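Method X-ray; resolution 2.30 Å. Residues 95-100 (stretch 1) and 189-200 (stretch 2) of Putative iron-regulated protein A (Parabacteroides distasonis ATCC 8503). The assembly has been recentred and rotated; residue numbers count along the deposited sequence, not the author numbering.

Stretch 1, residues 95-100: LFGVAD
Stretch 2, residues 189-200: QDLYNGWLKGLG

This is a small apolar contact in which the first turn of one helix packs by a valine against a glycine near the end of another, with a single bridging water supplying the polar link; no direct hydrogen bond crosses between the stretches. The two segments bury 299 Å² in total, and their nearest CA atoms, those of Val98 and Gly194, lie 5.9 Å apart.

In stretch 1, Leu95 (phi/psi -84/-7) and Phe96 (-64/163) lead into Gly97, the N-cap residue, at 83/-134; Val98 to Asp100 are helical, and a weak bond runs from Asp100 N to Leu95 O (3.0 Å). Stretch 2 is helical from Gln189 to Leu196, with i to i-4 bonds such as Gly194 N to Asp190 O (2.7 Å) and Lys197 N to Asn193 O (2.8 Å). Lys197 (-141/0) leaves helical geometry, and Gly198 follows at 79/165, a conformation that calls for glycine.

Val98 is the centre. Its CA-to-CB bond points toward stretch 2, chi1 is t (-177°), and 97 Å² of the residue is covered. Val98 CG2 lies 3.5 Å from Gly194 C and 3.5 Å from Trp195 CD1, while Val98 CG1 lies 4.0 Å from Asp190 O and 4.5 Å from Leu199 CD1. Such proximity depends on Gly194 lacking a side chain: an ideal CB on Gly194 would fall 2.6 Å from Val98 CG1, a clash.

Leu191 and Trp195 start sideways, but their ends come nearer. Leu191, with chi1 t and chi2 p (46°), places CD1 4.2 Å from Val98 CB and 3.9 Å from Ala99 CB; the small Ala99 is buried beside it. Trp195 has chi1 m (-83°) and chi2 76°. Trp195 CH2 is 4.1 Å from Phe96 CE1 in an oblique approach, with Phe96 at chi1 p (50°) and chi2 85°. Phe96 O lies at the indole edge, near the ring plane, 3.7 Å from Trp195 CZ2. Glycine suits position 97 on two counts: an ideal CB on Gly97 would be tight against Trp195 CZ2, at 3.1 Å, and jammed against the preceding carbonyl.

Water 1 joins the polar groups at this otherwise apolar corner. The oxygen of water 1 lies 2.6 Å from Phe96 O, to which the water donates, and accepts from Ala99 N (3.0 Å) and Trp195 NE1 (2.9 Å), thereby satisfying the indole NH and bridging the tryptophan to the start of the stretch 1 helix.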

# COMPACT_ATOMS: atom_id res chain seq x y z
N LEU A 95 -2.79 -7.33 0.89
CA LEU A 95 -2.07 -7.36 2.16
C LEU A 95 -2.35 -8.66 2.88
O LEU A 95 -1.74 -8.95 3.93
CB LEU A 95 -2.50 -6.20 3.05
CG LEU A 95 -1.90 -4.86 2.67
CD1 LEU A 95 -2.72 -3.79 3.37
CD2 LEU A 95 -0.40 -4.85 3.04
N PHE A 96 -3.26 -9.47 2.34
CA PHE A 96 -3.46 -10.82 2.89
C PHE A 96 -2.21 -11.64 2.68
O PHE A 96 -1.38 -11.29 1.87
CB PHE A 96 -4.66 -11.54 2.31
CG PHE A 96 -4.74 -11.53 0.83
CD1 PHE A 96 -4.08 -12.47 0.09
CD2 PHE A 96 -5.51 -10.57 0.16
CE1 PHE A 96 -4.21 -12.50 -1.31
CE2 PHE A 96 -5.62 -10.56 -1.23
CZ PHE A 96 -4.98 -11.54 -1.96
N GLY A 97 -2.10 -12.74 3.42
CA GLY A 97 -0.94 -13.59 3.26
C GLY A 97 0.22 -13.07 4.07
O GLY A 97 0.05 -12.74 5.22
N VAL A 98 1.40 -13.01 3.49
CA VAL A 98 2.59 -12.83 4.32
C VAL A 98 2.58 -11.43 4.99
O VAL A 98 2.92 -11.30 6.16
CB VAL A 98 3.88 -13.11 3.51
CG1 VAL A 98 5.13 -12.99 4.38
CG2 VAL A 98 3.86 -14.48 2.88
N ALA A 99 2.18 -10.40 4.25
CA ALA A 99 2.16 -9.04 4.79
C ALA A 99 1.36 -8.99 6.12
O ALA A 99 1.80 -8.43 7.13
CB ALA A 99 1.63 -8.05 3.76
N ASP A 100 0.19 -9.62 6.12
CA ASP A 100 -0.67 -9.76 7.29
C ASP A 100 -0.06 -10.70 8.33
O ASP A 100 0.10 -10.33 9.47
CB ASP A 100 -2.05 -10.28 6.87
CG ASP A 100 -3.02 -10.39 8.03
OD1 ASP A 100 -3.40 -9.33 8.55
OD2 ASP A 100 -3.45 -11.50 8.39
N GLN A 189 12.60 -8.61 1.95
CA GLN A 189 13.06 -9.97 1.71
C GLN A 189 12.07 -10.96 2.29
O GLN A 189 11.74 -11.92 1.61
CB GLN A 189 14.47 -10.24 2.28
CG GLN A 189 15.56 -9.56 1.46
CD GLN A 189 16.89 -9.39 2.19
OE1 GLN A 189 16.97 -9.65 3.40
NE2 GLN A 189 17.93 -8.94 1.46
N ASP A 190 11.62 -10.75 3.53
CA ASP A 190 10.73 -11.72 4.15
C ASP A 190 9.41 -11.80 3.37
O ASP A 190 8.89 -12.88 3.14
CB ASP A 190 10.54 -11.47 5.66
CG ASP A 190 11.81 -11.82 6.48
OD1 ASP A 190 12.67 -12.52 5.96
OD2 ASP A 190 11.97 -11.35 7.63
N LEU A 191 8.93 -10.68 2.88
CA LEU A 191 7.68 -10.59 2.15
C LEU A 191 7.74 -11.40 0.86
O LEU A 191 6.85 -12.19 0.56
CB LEU A 191 7.38 -9.10 1.83
CG LEU A 191 6.03 -8.70 1.24
CD1 LEU A 191 4.88 -9.38 1.99
CD2 LEU A 191 5.91 -7.16 1.28
N TYR A 192 8.79 -11.16 0.08
CA TYR A 192 8.91 -11.80 -1.23
C TYR A 192 9.21 -13.28 -1.02
O TYR A 192 8.49 -14.11 -1.60
CB TYR A 192 9.97 -11.13 -2.13
CG TYR A 192 10.31 -11.90 -3.37
CD1 TYR A 192 9.41 -11.99 -4.42
CD2 TYR A 192 11.54 -12.54 -3.50
CE1 TYR A 192 9.72 -12.70 -5.58
CE2 TYR A 192 11.86 -13.24 -4.68
CZ TYR A 192 10.94 -13.31 -5.71
OH TYR A 192 11.23 -14.02 -6.86
N ASN A 193 10.19 -13.59 -0.16
CA ASN A 193 10.47 -15.00 0.19
C ASN A 193 9.29 -15.71 0.79
O ASN A 193 9.07 -16.85 0.51
CB ASN A 193 11.67 -15.18 1.10
CG ASN A 193 12.97 -14.74 0.44
OD1 ASN A 193 13.13 -14.86 -0.75
ND2 ASN A 193 13.87 -14.18 1.22
N GLY A 194 8.53 -15.05 1.63
CA GLY A 194 7.37 -15.69 2.23
C GLY A 194 6.37 -16.17 1.18
O GLY A 194 5.83 -17.24 1.30
N TRP A 195 6.13 -15.37 0.15
CA TRP A 195 5.29 -15.78 -0.96
C TRP A 195 5.98 -16.83 -1.81
O TRP A 195 5.35 -17.83 -2.16
CB TRP A 195 4.91 -14.58 -1.83
CG TRP A 195 3.74 -13.83 -1.30
CD1 TRP A 195 3.70 -12.95 -0.22
CD2 TRP A 195 2.38 -13.88 -1.78
NE1 TRP A 195 2.43 -12.50 -0.00
CE2 TRP A 195 1.60 -13.00 -0.91
CE3 TRP A 195 1.76 -14.54 -2.78
CZ2 TRP A 195 0.28 -12.79 -1.11
CZ3 TRP A 195 0.43 -14.31 -2.97
CH2 TRP A 195 -0.30 -13.44 -2.18
N LEU A 196 7.25 -16.62 -2.14
CA LEU A 196 7.95 -17.42 -3.13
C LEU A 196 8.25 -18.82 -2.64
O LEU A 196 8.04 -19.78 -3.40
CB LEU A 196 9.23 -16.78 -3.64
CG LEU A 196 9.92 -17.57 -4.78
CD1 LEU A 196 8.96 -17.76 -5.97
CD2 LEU A 196 11.24 -16.92 -5.23
N LYS A 197 8.74 -18.92 -1.41
CA LYS A 197 9.18 -20.21 -0.86
C LYS A 197 8.85 -20.46 0.61
O LYS A 197 9.13 -21.54 1.13
CB LYS A 197 10.68 -20.43 -1.13
CG LYS A 197 11.66 -19.50 -0.43
CD LYS A 197 13.11 -19.86 -0.84
CE LYS A 197 14.18 -19.56 0.24
NZ LYS A 197 14.72 -18.18 0.11
N GLY A 198 8.20 -19.51 1.27
CA GLY A 198 8.03 -19.57 2.72
C GLY A 198 9.27 -19.17 3.54
O GLY A 198 10.38 -19.05 3.00
N LEU A 199 9.05 -18.92 4.83
CA LEU A 199 10.10 -18.45 5.74
C LEU A 199 10.49 -19.54 6.71
O LEU A 199 11.47 -19.42 7.42
CB LEU A 199 9.61 -17.21 6.52
CG LEU A 199 9.18 -16.00 5.67
CD1 LEU A 199 8.59 -14.89 6.52
CD2 LEU A 199 10.36 -15.46 4.83
N GLY A 200 9.71 -20.60 6.77
CA GLY A 200 9.98 -21.68 7.68
C GLY A 200 9.70 -21.30 9.12
O GLY A 200 10.29 -21.87 10.00
O HOH W 1 1.09 -10.42 1.49